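Local coordinates for protein actinorhodin polyketide putative beta-ketoacyl synthase 2 (Streptomyces coelicolor A3, PDB 1TQY) that probably acts as the chain length factor of the actinorhodin polyketide synthase, a ketosynthase-like protein that helps build the polyketide chain of this antibiotic, at residues D220-E228 with G367-I377; V299-A307 with V329-R340. All coordinates share one frame; numbering follows the deposited sequence.

Contact 1 of 2, residues D220-E228 with G367-I377; sequences DRAYLPFDE and GVTSVPREYGI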
ATOM      1  N   ASP B 220       8.854  -7.149  31.863  1.00 30.65           N
ATOM      2  CA  ASP B 220       8.163  -8.427  31.977  1.00 32.04           C
ATOM      3  C   ASP B 220       6.668  -8.248  32.153  1.00 30.09           C
ATOM      4  O   ASP B 220       5.909  -9.204  31.997  1.00 30.56           O
ATOM      5  CB  ASP B 220       8.667  -9.240  33.168  1.00 35.90           C
ATOM      6  CG  ASP B 220      10.148  -9.493  33.122  1.00 40.93           C
ATOM      7  OD1 ASP B 220      10.660  -9.926  32.065  1.00 44.11           O
ATOM      8  OD2 ASP B 220      10.808  -9.272  34.162  1.00 44.93           O
ATOM      9  N   ARG B 221       6.241  -7.036  32.487  1.00 28.45           N
ATOM     10  CA  ARG B 221       4.821  -6.794  32.718  1.00 28.71           C
ATOM     11  C   ARG B 221       4.299  -5.509  32.095  1.00 28.10           C
ATOM     12  O   ARG B 221       3.672  -4.693  32.768  1.00 27.51           O
ATOM     13  CB  ARG B 221       4.545  -6.771  34.226  1.00 28.61           C
ATOM     14  CG  ARG B 221       4.812  -8.078  34.951  1.00 30.82           C
ATOM     15  CD  ARG B 221       3.571  -8.506  35.713  1.00 32.78           C
ATOM     16  NE  ARG B 221       2.722  -9.369  34.917  1.00 35.00           N
ATOM     17  CZ  ARG B 221       1.437  -9.608  35.161  1.00 35.48           C
ATOM     18  NH1 ARG B 221       0.824  -9.037  36.192  1.00 34.45           N
ATOM     19  NH2 ARG B 221       0.766 -10.436  34.366  1.00 36.32           N
ATOM     20  N   ALA B 222       4.537  -5.342  30.803  1.00 27.79           N
ATOM     21  CA  ALA B 222       4.089  -4.141  30.114  1.00 28.17           C
ATOM     22  C   ALA B 222       3.118  -4.456  28.985  1.00 27.67           C
ATOM     23  O   ALA B 222       2.170  -3.710  28.733  1.00 29.12           O
ATOM     24  CB  ALA B 222       5.293  -3.376  29.572  1.00 28.25           C
ATOM     25  N   TYR B 223       3.367  -5.558  28.297  1.00 25.91           N
ATOM     26  CA  TYR B 223       2.510  -5.956  27.195  1.00 26.76           C
ATOM     27  C   TYR B 223       1.835  -7.240  27.629  1.00 25.61           C
ATOM     28  O   TYR B 223       2.394  -8.328  27.515  1.00 23.52           O
ATOM     29  CB  TYR B 223       3.353  -6.143  25.930  1.00 25.76           C
ATOM     30  CG  TYR B 223       2.571  -6.497  24.690  1.00 27.89           C
ATOM     31  CD1 TYR B 223       1.230  -6.128  24.542  1.00 26.21           C
ATOM     32  CD2 TYR B 223       3.185  -7.182  23.645  1.00 27.85           C
ATOM     33  CE1 TYR B 223       0.526  -6.441  23.383  1.00 25.96           C
ATOM     34  CE2 TYR B 223       2.492  -7.495  22.489  1.00 27.98           C
ATOM     35  CZ  TYR B 223       1.163  -7.121  22.361  1.00 27.65           C
ATOM     36  OH  TYR B 223       0.483  -7.429  21.207  1.00 28.37           O
ATOM     37  N   LEU B 224       0.612  -7.092  28.128  1.00 25.49           N
ATOM     38  CA  LEU B 224      -0.142  -8.216  28.658  1.00 25.99           C
ATOM     39  C   LEU B 224      -1.510  -8.422  28.019  1.00 24.99           C
ATOM     40  O   LEU B 224      -2.539  -8.204  28.651  1.00 25.05           O
ATOM     41  CB  LEU B 224      -0.289  -8.015  30.173  1.00 27.48           C
ATOM     42  CG  LEU B 224       1.027  -7.782  30.933  1.00 28.05           C
ATOM     43  CD1 LEU B 224       0.734  -7.416  32.386  1.00 28.42           C
ATOM     44  CD2 LEU B 224       1.882  -9.035  30.861  1.00 28.18           C
ATOM     45  N   PRO B 225      -1.542  -8.854  26.753  1.00 25.12           N
ATOM     46  CA  PRO B 225      -2.844  -9.066  26.111  1.00 25.35           C
ATOM     47  C   PRO B 225      -3.690 -10.138  26.809  1.00 24.26           C
ATOM     48  O   PRO B 225      -3.205 -11.226  27.113  1.00 22.58           O
ATOM     49  CB  PRO B 225      -2.464  -9.456  24.678  1.00 25.15           C
ATOM     50  CG  PRO B 225      -1.143 -10.149  24.855  1.00 27.19           C
ATOM     51  CD  PRO B 225      -0.441  -9.223  25.846  1.00 23.57           C
ATOM     52  N   PHE B 226      -4.950  -9.800  27.066  1.00 24.21           N
ATOM     53  CA  PHE B 226      -5.909 -10.691  27.720  1.00 25.48           C
ATOM     54  C   PHE B 226      -5.719 -10.821  29.235  1.00 26.06           C
ATOM     55  O   PHE B 226      -6.449 -11.562  29.891  1.00 26.07           O
ATOM     56  CB  PHE B 226      -5.902 -12.085  27.064  1.00 24.49           C
ATOM     57  CG  PHE B 226      -6.309 -12.077  25.608  1.00 24.83           C
ATOM     58  CD1 PHE B 226      -5.449 -12.554  24.627  1.00 25.38           C
ATOM     59  CD2 PHE B 226      -7.536 -11.548  25.215  1.00 23.45           C
ATOM     60  CE1 PHE B 226      -5.807 -12.518  23.276  1.00 25.46           C
ATOM     61  CE2 PHE B 226      -7.905 -11.505  23.869  1.00 25.02           C
ATOM     62  CZ  PHE B 226      -7.038 -11.983  22.900  1.00 24.79           C
ATOM     63  N   ASP B 227      -4.749 -10.098  29.790  1.00 27.13           N
ATOM     64  CA  ASP B 227      -4.519 -10.123  31.237  1.00 27.81           C
ATOM     65  C   ASP B 227      -5.344  -9.009  31.872  1.00 28.34           C
ATOM     66  O   ASP B 227      -5.526  -7.943  31.268  1.00 26.76           O
ATOM     67  CB  ASP B 227      -3.043  -9.886  31.549  1.00 26.44           C
ATOM     68  CG  ASP B 227      -2.719 -10.088  33.012  1.00 24.58           C
ATOM     69  OD1 ASP B 227      -2.153 -11.147  33.368  1.00 24.36           O
ATOM     70  OD2 ASP B 227      -3.037  -9.190  33.814  1.00 27.46           O
ATOM     71  N   GLU B 228      -5.827  -9.228  33.092  1.00 30.79           N
ATOM     72  CA  GLU B 228      -6.627  -8.193  33.743  1.00 33.33           C
ATOM     73  C   GLU B 228      -5.833  -6.913  33.958  1.00 32.31           C
ATOM     74  O   GLU B 228      -6.414  -5.848  34.129  1.00 31.62           O
ATOM     75  CB  GLU B 228      -7.188  -8.698  35.073  1.00 36.81           C
ATOM     76  CG  GLU B 228      -6.153  -9.102  36.085  1.00 42.18           C
ATOM     77  CD  GLU B 228      -6.784  -9.408  37.430  1.00 46.77           C
ATOM     78  OE1 GLU B 228      -7.771 -10.181  37.459  1.00 47.96           O
ATOM     79  OE2 GLU B 228      -6.289  -8.875  38.449  1.00 48.87           O
ATOM     80  N   GLY B 367       4.374 -13.397  30.071  1.00 28.73           N
ATOM     81  CA  GLY B 367       3.876 -12.292  30.881  1.00 30.26           C
ATOM     82  C   GLY B 367       2.519 -12.406  31.553  1.00 30.00           C
ATOM     83  O   GLY B 367       2.405 -12.222  32.768  1.00 30.45           O
ATOM     84  N   VAL B 368       1.493 -12.673  30.751  1.00 29.03           N
ATOM     85  CA  VAL B 368       0.126 -12.815  31.240  1.00 28.61           C
ATOM     86  C   VAL B 368       0.079 -13.831  32.375  1.00 28.08           C
ATOM     87  O   VAL B 368       0.656 -14.912  32.262  1.00 27.46           O
ATOM     88  CB  VAL B 368      -0.802 -13.293  30.099  1.00 28.68           C
ATOM     89  CG1 VAL B 368      -2.258 -13.332  30.567  1.00 26.55           C
ATOM     90  CG2 VAL B 368      -0.641 -12.375  28.901  1.00 28.16           C
ATOM     91  N   THR B 369      -0.598 -13.479  33.466  1.00 27.98           N
ATOM     92  CA  THR B 369      -0.724 -14.374  34.612  1.00 29.64           C
ATOM     93  C   THR B 369      -2.179 -14.571  35.021  1.00 30.57           C
ATOM     94  O   THR B 369      -2.524 -15.615  35.565  1.00 31.07           O
ATOM     95  CB  THR B 369       0.051 -13.850  35.833  1.00 29.23           C
ATOM     96  OG1 THR B 369      -0.448 -12.554  36.188  1.00 30.84           O
ATOM     97  CG2 THR B 369       1.539 -13.750  35.520  1.00 28.46           C
ATOM     98  N   SER B 370      -3.038 -13.578  34.792  1.00 30.35           N
ATOM     99  CA  SER B 370      -4.452 -13.758  35.146  1.00 31.09           C
ATOM    100  C   SER B 370      -5.410 -13.252  34.079  1.00 29.12           C
ATOM    101  O   SER B 370      -5.538 -12.053  33.835  1.00 28.45           O
ATOM    102  CB  SER B 370      -4.787 -13.122  36.510  1.00 30.87           C
ATOM    103  OG  SER B 370      -4.702 -11.712  36.495  1.00 39.50           O
ATOM    104  N   VAL B 371      -6.080 -14.200  33.441  1.00 28.25           N
ATOM    105  CA  VAL B 371      -7.031 -13.894  32.392  1.00 28.04           C
ATOM    106  C   VAL B 371      -8.446 -13.815  32.970  1.00 29.20           C
ATOM    107  O   VAL B 371      -8.925 -14.764  33.592  1.00 30.02           O
ATOM    108  CB  VAL B 371      -6.987 -14.979  31.287  1.00 25.92           C
ATOM    109  CG1 VAL B 371      -8.043 -14.711  30.230  1.00 22.46           C
ATOM    110  CG2 VAL B 371      -5.596 -15.007  30.658  1.00 28.21           C
ATOM    111  N   PRO B 372      -9.119 -12.664  32.794  1.00 28.65           N
ATOM    112  CA  PRO B 372     -10.482 -12.445  33.284  1.00 28.82           C
ATOM    113  C   PRO B 372     -11.445 -13.490  32.732  1.00 28.29           C
ATOM    114  O   PRO B 372     -11.432 -13.785  31.531  1.00 29.34           O
ATOM    115  CB  PRO B 372     -10.823 -11.058  32.759  1.00 28.16           C
ATOM    116  CG  PRO B 372      -9.503 -10.378  32.698  1.00 31.01           C
ATOM    117  CD  PRO B 372      -8.567 -11.442  32.189  1.00 28.00           C
ATOM    118  N   ARG B 373     -12.286 -14.035  33.607  1.00 28.85           N
ATOM    119  CA  ARG B 373     -13.285 -15.034  33.223  1.00 28.66           C
ATOM    120  C   ARG B 373     -14.141 -14.465  32.092  1.00 27.57           C
ATOM    121  O   ARG B 373     -14.639 -15.197  31.230  1.00 27.62           O
ATOM    122  CB  ARG B 373     -14.153 -15.378  34.449  1.00 30.03           C
ATOM    123  CG  ARG B 373     -15.458 -16.137  34.162  1.00 34.97           C
ATOM    124  CD  ARG B 373     -15.213 -17.458  33.453  1.00 36.46           C
ATOM    125  NE  ARG B 373     -16.452 -18.151  33.084  1.00 39.93           N
ATOM    126  CZ  ARG B 373     -17.246 -18.793  33.939  1.00 41.03           C
ATOM    127  NH1 ARG B 373     -16.936 -18.835  35.230  1.00 42.12           N
ATOM    128  NH2 ARG B 373     -18.344 -19.402  33.504  1.00 40.83           N
ATOM    129  N   GLU B 374     -14.293 -13.144  32.102  1.00 27.27           N
ATOM    130  CA  GLU B 374     -15.077 -12.433  31.097  1.00 28.15           C
ATOM    131  C   GLU B 374     -14.659 -12.818  29.675  1.00 27.37           C
ATOM    132  O   GLU B 374     -15.505 -13.078  28.820  1.00 27.16           O
ATOM    133  CB  GLU B 374     -14.910 -10.916  31.301  1.00 31.03           C
ATOM    134  CG  GLU B 374     -15.674 -10.031  30.314  1.00 35.42           C
ATOM    135  CD  GLU B 374     -15.144  -8.594  30.271  1.00 39.18           C
ATOM    136  OE1 GLU B 374     -14.814  -8.039  31.344  1.00 40.88           O
ATOM    137  OE2 GLU B 374     -15.069  -8.016  29.160  1.00 40.64           O
ATOM    138  N   TYR B 375     -13.353 -12.866  29.420  1.00 25.97           N
ATOM    139  CA  TYR B 375     -12.862 -13.203  28.077  1.00 25.62           C
ATOM    140  C   TYR B 375     -13.204 -14.613  27.612  1.00 25.81           C
ATOM    141  O   TYR B 375     -13.264 -14.890  26.406  1.00 24.49           O
ATOM    142  CB  TYR B 375     -11.344 -12.985  27.993  1.00 25.28           C
ATOM    143  CG  TYR B 375     -10.915 -11.564  28.303  1.00 27.24           C
ATOM    144  CD1 TYR B 375     -11.833 -10.513  28.254  1.00 27.15           C
ATOM    145  CD2 TYR B 375      -9.587 -11.263  28.601  1.00 27.22           C
ATOM    146  CE1 TYR B 375     -11.443  -9.200  28.491  1.00 28.30           C
ATOM    147  CE2 TYR B 375      -9.189  -9.946  28.835  1.00 27.36           C
ATOM    148  CZ  TYR B 375     -10.130  -8.923  28.775  1.00 27.27           C
ATOM    149  OH  TYR B 375      -9.744  -7.618  28.978  1.00 29.74           O
ATOM    150  N   GLY B 376     -13.408 -15.509  28.573  1.00 26.18           N
ATOM    151  CA  GLY B 376     -13.746 -16.882  28.244  1.00 25.67           C
ATOM    152  C   GLY B 376     -12.827 -17.516  27.215  1.00 26.27           C
ATOM    153  O   GLY B 376     -13.293 -18.034  26.209  1.00 26.24           O
ATOM    154  N   ILE B 377     -11.519 -17.484  27.448  1.00 26.00           N
ATOM    155  CA  ILE B 377     -10.605 -18.082  26.489  1.00 27.22           C
ATOM    156  C   ILE B 377      -9.642 -19.055  27.148  1.00 27.90           C
ATOM    157  O   ILE B 377      -9.343 -18.943  28.337  1.00 27.92           O
ATOM    158  CB  ILE B 377      -9.772 -17.020  25.746  1.00 27.57           C
ATOM    159  CG1 ILE B 377      -8.930 -16.226  26.741  1.00 27.54           C
ATOM    160  CG2 ILE B 377     -10.694 -16.095  24.962  1.00 29.23           C
ATOM    161  CD1 ILE B 377      -7.987 -15.238  26.074  1.00 30.12           C
TER
HETATM  162  O   HOH W   1      -1.786 -10.223  35.937  1.00 33.37           O
HETATM  163  O   HOH W   2      -7.019  -7.607  28.757  1.00 25.82           O
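Asp-227 reaches across to the backbone amides of Thr-369 and Ser-370, joining loop 220-228 to loop 367-377. Its CB packs on the methyl CG1 of Val-368, 3.7 Å away. With chi1 at -172°, CG stands opposite the backbone N, which carries the carboxylate to the amides beyond Val-368. There OD1 takes the N-H of Thr-369 (OD1 to N 2.8 Å) nearly along its own C-O axis, while the N-H of Ser-370 reaches it from above the carboxylate plane in an almost straight bond (173°). The third donor to OD1 is Arg-221 NH2, 3.2 Å away in a salt bridge, and this same nitrogen also bonds Gly-367 O at 2.9 Å. The other oxygen, OD2, accepts from Arg-229 N and from a water held by Arg-221 NH1 and Thr-369 OG1. Bonds to both oxygens probably hold the carboxylate's rotation.

Next to it Glu-228 N bonds Ser-370 O. Leu-224 to Asp-227 form a type II turn, closed by Asp-227 N on Leu-224 O. Phe-226 O is buried with no hydrogen-bond partner in the model; Val-371 CA makes a C-H...O contact with it (3.5 Å), and the edge of the Tyr-375 ring is close by. The Phe-226 ring takes Ile-377 CD1 over one face, a CH-pi contact with the methyl 3.9 Å from the centroid. Beyond the two loops, Phe-226 and Tyr-375 rest on helix 310-324, while Phe-226, Val-368 and Val-371 meet Leu-379 of strand 378-379.

Contact 2 of 2, residues V299-A307 with V329-R340; sequences VDVVFADGA and VPVTVPKTTTGR
Asp-305 O is gripped from opposite faces of its carbonyl plane, by Lys-335 NZ at 3.0 Å and by Arg-340 NH1, also at 3.0 Å. Arg-340 holds the same residue end-on: its NH2 bonds Asp-305 OD1 at 2.9 Å, on the syn side and almost straight (176°), in a salt bridge whose carboxylate and guanidinium planes stand 71° apart. OD1 also receives Arg-397 N. Bends at chi3 and chi4 bring the lysine amine to Asp-305 O; its salt-bridge partner is Asp-349 of helix 345-359.

Upstream, strands 301-303 and 330-332 run parallel. Val-302 N bonds Pro-330 O, Thr-332 N bonds Val-302 O at 3.0 Å, and Ala-304 N continues the ladder to Thr-332 O. On one side of this pair the Thr-332 methyl CG2 sits squarely over the Phe-303 ring, 3.7 Å from its centroid, while OG1 of the threonine goes to Ala-363 O; Pro-334 CG adds to the ring's packing. On the face of Val-302 and Val-331, Val-302 CG2 meets Val-329 CG1 at 3.7 Å, and Ala-304 CB touches Val-331 CG1. Helix 310-324 joins the two strands, giving the beta-alpha-beta unit of the C-terminal half of the thiolase fold.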
ATOM      1  N   VAL B 299     -10.159 -26.242  13.573  1.00 29.91           N
ATOM      2  CA  VAL B 299      -9.069 -25.412  14.098  1.00 27.59           C
ATOM      3  C   VAL B 299      -8.524 -25.921  15.427  1.00 27.35           C
ATOM      4  O   VAL B 299      -9.274 -26.141  16.373  1.00 28.86           O
ATOM      5  CB  VAL B 299      -9.503 -23.944  14.275  1.00 24.90           C
ATOM      6  CG1 VAL B 299      -8.288 -23.083  14.681  1.00 23.34           C
ATOM      7  CG2 VAL B 299     -10.090 -23.435  12.997  1.00 23.86           C
ATOM      8  N   ASP B 300      -7.208 -26.069  15.494  1.00 27.47           N
ATOM      9  CA  ASP B 300      -6.545 -26.573  16.680  1.00 28.39           C
ATOM     10  C   ASP B 300      -5.920 -25.484  17.531  1.00 27.77           C
ATOM     11  O   ASP B 300      -5.642 -25.699  18.706  1.00 28.72           O
ATOM     12  CB  ASP B 300      -5.474 -27.580  16.265  1.00 29.52           C
ATOM     13  CG  ASP B 300      -6.056 -28.767  15.540  1.00 31.66           C
ATOM     14  OD1 ASP B 300      -5.431 -29.234  14.556  1.00 31.90           O
ATOM     15  OD2 ASP B 300      -7.141 -29.238  15.959  1.00 33.17           O
ATOM     16  N   VAL B 301      -5.693 -24.316  16.946  1.00 25.98           N
ATOM     17  CA  VAL B 301      -5.082 -23.229  17.697  1.00 24.36           C
ATOM     18  C   VAL B 301      -5.287 -21.880  17.028  1.00 24.18           C
ATOM     19  O   VAL B 301      -5.204 -21.756  15.802  1.00 24.53           O
ATOM     20  CB  VAL B 301      -3.569 -23.469  17.885  1.00 23.19           C
ATOM     21  CG1 VAL B 301      -2.889 -23.585  16.537  1.00 21.58           C
ATOM     22  CG2 VAL B 301      -2.956 -22.339  18.697  1.00 20.47           C
ATOM     23  N   VAL B 302      -5.551 -20.873  17.849  1.00 23.77           N
ATOM     24  CA  VAL B 302      -5.778 -19.527  17.362  1.00 23.43           C
ATOM     25  C   VAL B 302      -4.706 -18.555  17.842  1.00 24.08           C
ATOM     26  O   VAL B 302      -4.533 -18.346  19.051  1.00 26.42           O
ATOM     27  CB  VAL B 302      -7.146 -19.008  17.828  1.00 22.38           C
ATOM     28  CG1 VAL B 302      -7.348 -17.582  17.368  1.00 19.24           C
ATOM     29  CG2 VAL B 302      -8.244 -19.915  17.301  1.00 19.88           C
ATOM     30  N   PHE B 303      -3.960 -17.999  16.893  1.00 23.58           N
ATOM     31  CA  PHE B 303      -2.944 -17.006  17.210  1.00 22.28           C
ATOM     32  C   PHE B 303      -3.667 -15.677  17.144  1.00 21.41           C
ATOM     33  O   PHE B 303      -3.830 -15.097  16.076  1.00 19.85           O
ATOM     34  CB  PHE B 303      -1.807 -17.046  16.192  1.00 22.42           C
ATOM     35  CG  PHE B 303      -0.810 -18.114  16.470  1.00 22.26           C
ATOM     36  CD1 PHE B 303      -1.150 -19.449  16.311  1.00 21.08           C
ATOM     37  CD2 PHE B 303       0.458 -17.789  16.940  1.00 22.33           C
ATOM     38  CE1 PHE B 303      -0.240 -20.453  16.625  1.00 22.16           C
ATOM     39  CE2 PHE B 303       1.376 -18.786  17.260  1.00 22.73           C
ATOM     40  CZ  PHE B 303       1.028 -20.121  17.103  1.00 20.59           C
ATOM     41  N   ALA B 304      -4.111 -15.215  18.307  1.00 22.09           N
ATOM     42  CA  ALA B 304      -4.870 -13.976  18.446  1.00 23.26           C
ATOM     43  C   ALA B 304      -4.083 -12.704  18.167  1.00 23.58           C
ATOM     44  O   ALA B 304      -2.864 -12.663  18.337  1.00 23.33           O
ATOM     45  CB  ALA B 304      -5.464 -13.916  19.852  1.00 22.32           C
ATOM     46  N   ASP B 305      -4.793 -11.661  17.751  1.00 23.32           N
ATOM     47  CA  ASP B 305      -4.156 -10.388  17.471  1.00 24.20           C
ATOM     48  C   ASP B 305      -3.458  -9.892  18.749  1.00 24.14           C
ATOM     49  O   ASP B 305      -2.357  -9.342  18.688  1.00 25.83           O
ATOM     50  CB  ASP B 305      -5.210  -9.385  16.974  1.00 25.63           C
ATOM     51  CG  ASP B 305      -4.656  -7.980  16.796  1.00 27.19           C
ATOM     52  OD1 ASP B 305      -3.781  -7.768  15.924  1.00 26.29           O
ATOM     53  OD2 ASP B 305      -5.114  -7.091  17.535  1.00 28.96           O
ATOM     54  N   GLY B 306      -4.087 -10.106  19.905  1.00 23.59           N
ATOM     55  CA  GLY B 306      -3.487  -9.700  21.169  1.00 22.16           C
ATOM     56  C   GLY B 306      -3.212  -8.218  21.288  1.00 23.39           C
ATOM     57  O   GLY B 306      -2.059  -7.793  21.423  1.00 23.70           O
ATOM     58  N   ALA B 307      -4.276  -7.424  21.261  1.00 22.70           N
ATOM     59  CA  ALA B 307      -4.153  -5.968  21.337  1.00 23.75           C
ATOM     60  C   ALA B 307      -3.474  -5.425  22.594  1.00 24.74           C
ATOM     61  O   ALA B 307      -2.785  -4.405  22.534  1.00 25.99           O
ATOM     62  CB  ALA B 307      -5.528  -5.333  21.184  1.00 23.33           C
ATOM     63  N   VAL B 329     -11.118 -23.332  22.097  1.00 24.47           N
ATOM     64  CA  VAL B 329      -9.929 -23.591  21.315  1.00 24.34           C
ATOM     65  C   VAL B 329      -8.728 -22.929  21.968  1.00 24.17           C
ATOM     66  O   VAL B 329      -8.844 -21.862  22.561  1.00 24.78           O
ATOM     67  CB  VAL B 329     -10.127 -23.081  19.848  1.00 24.71           C
ATOM     68  CG1 VAL B 329     -10.346 -21.569  19.842  1.00 25.40           C
ATOM     69  CG2 VAL B 329      -8.950 -23.481  18.980  1.00 24.31           C
ATOM     70  N   PRO B 330      -7.562 -23.590  21.913  1.00 22.91           N
ATOM     71  CA  PRO B 330      -6.368 -23.001  22.517  1.00 22.28           C
ATOM     72  C   PRO B 330      -6.100 -21.655  21.873  1.00 22.77           C
ATOM     73  O   PRO B 330      -6.206 -21.516  20.656  1.00 22.73           O
ATOM     74  CB  PRO B 330      -5.279 -24.018  22.186  1.00 21.98           C
ATOM     75  CG  PRO B 330      -6.027 -25.319  22.251  1.00 21.58           C
ATOM     76  CD  PRO B 330      -7.313 -24.985  21.502  1.00 22.18           C
ATOM     77  N   VAL B 331      -5.780 -20.660  22.682  1.00 22.32           N
ATOM     78  CA  VAL B 331      -5.479 -19.348  22.138  1.00 22.83           C
ATOM     79  C   VAL B 331      -4.091 -19.001  22.636  1.00 23.65           C
ATOM     80  O   VAL B 331      -3.721 -19.359  23.752  1.00 23.97           O
ATOM     81  CB  VAL B 331      -6.461 -18.262  22.635  1.00 22.88           C
ATOM     82  CG1 VAL B 331      -6.039 -16.894  22.089  1.00 21.77           C
ATOM     83  CG2 VAL B 331      -7.876 -18.588  22.187  1.00 24.31           C
ATOM     84  N   THR B 332      -3.312 -18.316  21.810  1.00 24.60           N
ATOM     85  CA  THR B 332      -1.975 -17.926  22.223  1.00 23.77           C
ATOM     86  C   THR B 332      -1.557 -16.604  21.594  1.00 23.48           C
ATOM     87  O   THR B 332      -2.054 -16.216  20.536  1.00 23.09           O
ATOM     88  CB  THR B 332      -0.940 -19.038  21.912  1.00 22.93           C
ATOM     89  OG1 THR B 332       0.329 -18.654  22.454  1.00 24.40           O
ATOM     90  CG2 THR B 332      -0.786 -19.240  20.416  1.00 21.88           C
ATOM     91  N   VAL B 333      -0.652 -15.904  22.268  1.00 22.24           N
ATOM     92  CA  VAL B 333      -0.173 -14.615  21.798  1.00 22.51           C
ATOM     93  C   VAL B 333       1.340 -14.523  22.003  1.00 23.90           C
ATOM     94  O   VAL B 333       1.816 -13.872  22.933  1.00 24.14           O
ATOM     95  CB  VAL B 333      -0.876 -13.462  22.565  1.00 21.61           C
ATOM     96  CG1 VAL B 333      -0.416 -12.111  22.048  1.00 18.95           C
ATOM     97  CG2 VAL B 333      -2.390 -13.599  22.415  1.00 22.01           C
ATOM     98  N   PRO B 334       2.121 -15.184  21.133  1.00 25.38           N
ATOM     99  CA  PRO B 334       3.581 -15.138  21.276  1.00 24.76           C
ATOM    100  C   PRO B 334       4.177 -13.739  21.122  1.00 24.06           C
ATOM    101  O   PRO B 334       5.259 -13.469  21.638  1.00 23.68           O
ATOM    102  CB  PRO B 334       4.060 -16.106  20.196  1.00 24.53           C
ATOM    103  CG  PRO B 334       2.920 -17.086  20.099  1.00 27.61           C
ATOM    104  CD  PRO B 334       1.729 -16.162  20.104  1.00 24.54           C
ATOM    105  N   LYS B 335       3.477 -12.846  20.427  1.00 24.44           N
ATOM    106  CA  LYS B 335       4.009 -11.502  20.243  1.00 23.19           C
ATOM    107  C   LYS B 335       4.296 -10.799  21.569  1.00 23.85           C
ATOM    108  O   LYS B 335       4.871  -9.707  21.589  1.00 23.78           O
ATOM    109  CB  LYS B 335       3.083 -10.645  19.371  1.00 23.22           C
ATOM    110  CG  LYS B 335       1.673 -10.444  19.902  1.00 23.83           C
ATOM    111  CD  LYS B 335       0.911  -9.420  19.048  1.00 24.66           C
ATOM    112  CE  LYS B 335       0.705  -9.913  17.608  1.00 22.12           C
ATOM    113  NZ  LYS B 335      -0.231 -11.098  17.553  1.00 23.54           N
ATOM    114  N   THR B 336       3.898 -11.413  22.679  1.00 23.42           N
ATOM    115  CA  THR B 336       4.185 -10.830  23.982  1.00 22.10           C
ATOM    116  C   THR B 336       5.706 -10.817  24.170  1.00 22.39           C
ATOM    117  O   THR B 336       6.234 -10.062  24.988  1.00 19.77           O
ATOM    118  CB  THR B 336       3.546 -11.652  25.125  1.00 22.37           C
ATOM    119  OG1 THR B 336       3.818 -13.047  24.926  1.00 22.53           O
ATOM    120  CG2 THR B 336       2.036 -11.435  25.168  1.00 20.39           C
ATOM    121  N   THR B 337       6.406 -11.650  23.403  1.00 22.72           N
ATOM    122  CA  THR B 337       7.858 -11.706  23.495  1.00 24.54           C
ATOM    123  C   THR B 337       8.557 -10.719  22.565  1.00 25.38           C
ATOM    124  O   THR B 337       9.758 -10.492  22.700  1.00 25.71           O
ATOM    125  CB  THR B 337       8.412 -13.117  23.170  1.00 22.94           C
ATOM    126  OG1 THR B 337       8.038 -13.484  21.835  1.00 25.79           O
ATOM    127  CG2 THR B 337       7.886 -14.139  24.153  1.00 22.28           C
ATOM    128  N   THR B 338       7.812 -10.126  21.633  1.00 25.17           N
ATOM    129  CA  THR B 338       8.404  -9.191  20.670  1.00 24.11           C
ATOM    130  C   THR B 338       7.825  -7.782  20.649  1.00 24.14           C
ATOM    131  O   THR B 338       8.519  -6.830  20.290  1.00 24.01           O
ATOM    132  CB  THR B 338       8.266  -9.710  19.227  1.00 24.71           C
ATOM    133  OG1 THR B 338       6.877  -9.738  18.866  1.00 23.98           O
ATOM    134  CG2 THR B 338       8.833 -11.103  19.105  1.00 23.15           C
ATOM    135  N   GLY B 339       6.562  -7.649  21.031  1.00 23.05           N
ATOM    136  CA  GLY B 339       5.921  -6.354  20.977  1.00 21.88           C
ATOM    137  C   GLY B 339       5.170  -6.375  19.657  1.00 22.04           C
ATOM    138  O   GLY B 339       5.275  -7.356  18.911  1.00 21.61           O
ATOM    139  N   ARG B 340       4.407  -5.327  19.359  1.00 22.85           N
ATOM    140  CA  ARG B 340       3.652  -5.270  18.108  1.00 23.13           C
ATOM    141  C   ARG B 340       4.558  -4.695  17.022  1.00 23.21           C
ATOM    142  O   ARG B 340       5.056  -3.573  17.148  1.00 22.16           O
ATOM    143  CB  ARG B 340       2.400  -4.397  18.273  1.00 22.64           C
ATOM    144  CG  ARG B 340       1.345  -4.967  19.242  1.00 23.39           C
ATOM    145  CD  ARG B 340       0.026  -4.178  19.219  1.00 22.14           C
ATOM    146  NE  ARG B 340      -0.761  -4.338  17.993  1.00 24.76           N
ATOM    147  CZ  ARG B 340      -1.529  -5.388  17.714  1.00 24.90           C
ATOM    148  NH1 ARG B 340      -1.623  -6.395  18.571  1.00 25.65           N
ATOM    149  NH2 ARG B 340      -2.224  -5.420  16.585  1.00 24.90           N
TER

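The two contacts have centres 12 Å apart and lie on the same side of the chain's centre. In sequence contact 2 is nested within contact 1: 220-228 comes first, both segments of contact 2 follow, and 367-377 closes the loop. Tyr-223 joins them, its OH probably hydrogen-bonded to Gly-306 O at 2.6 Å, and Pro-225 packs on Thr-336. They also share helix 310-324, which connects the strands of contact 2 and is touched by side chains of contact 1, and strand 378-379, which pairs with 330-332 and is likewise touched from contact 1. The partly buried loops of contact 1 thus pack directly beside the buried parallel strands of contact 2.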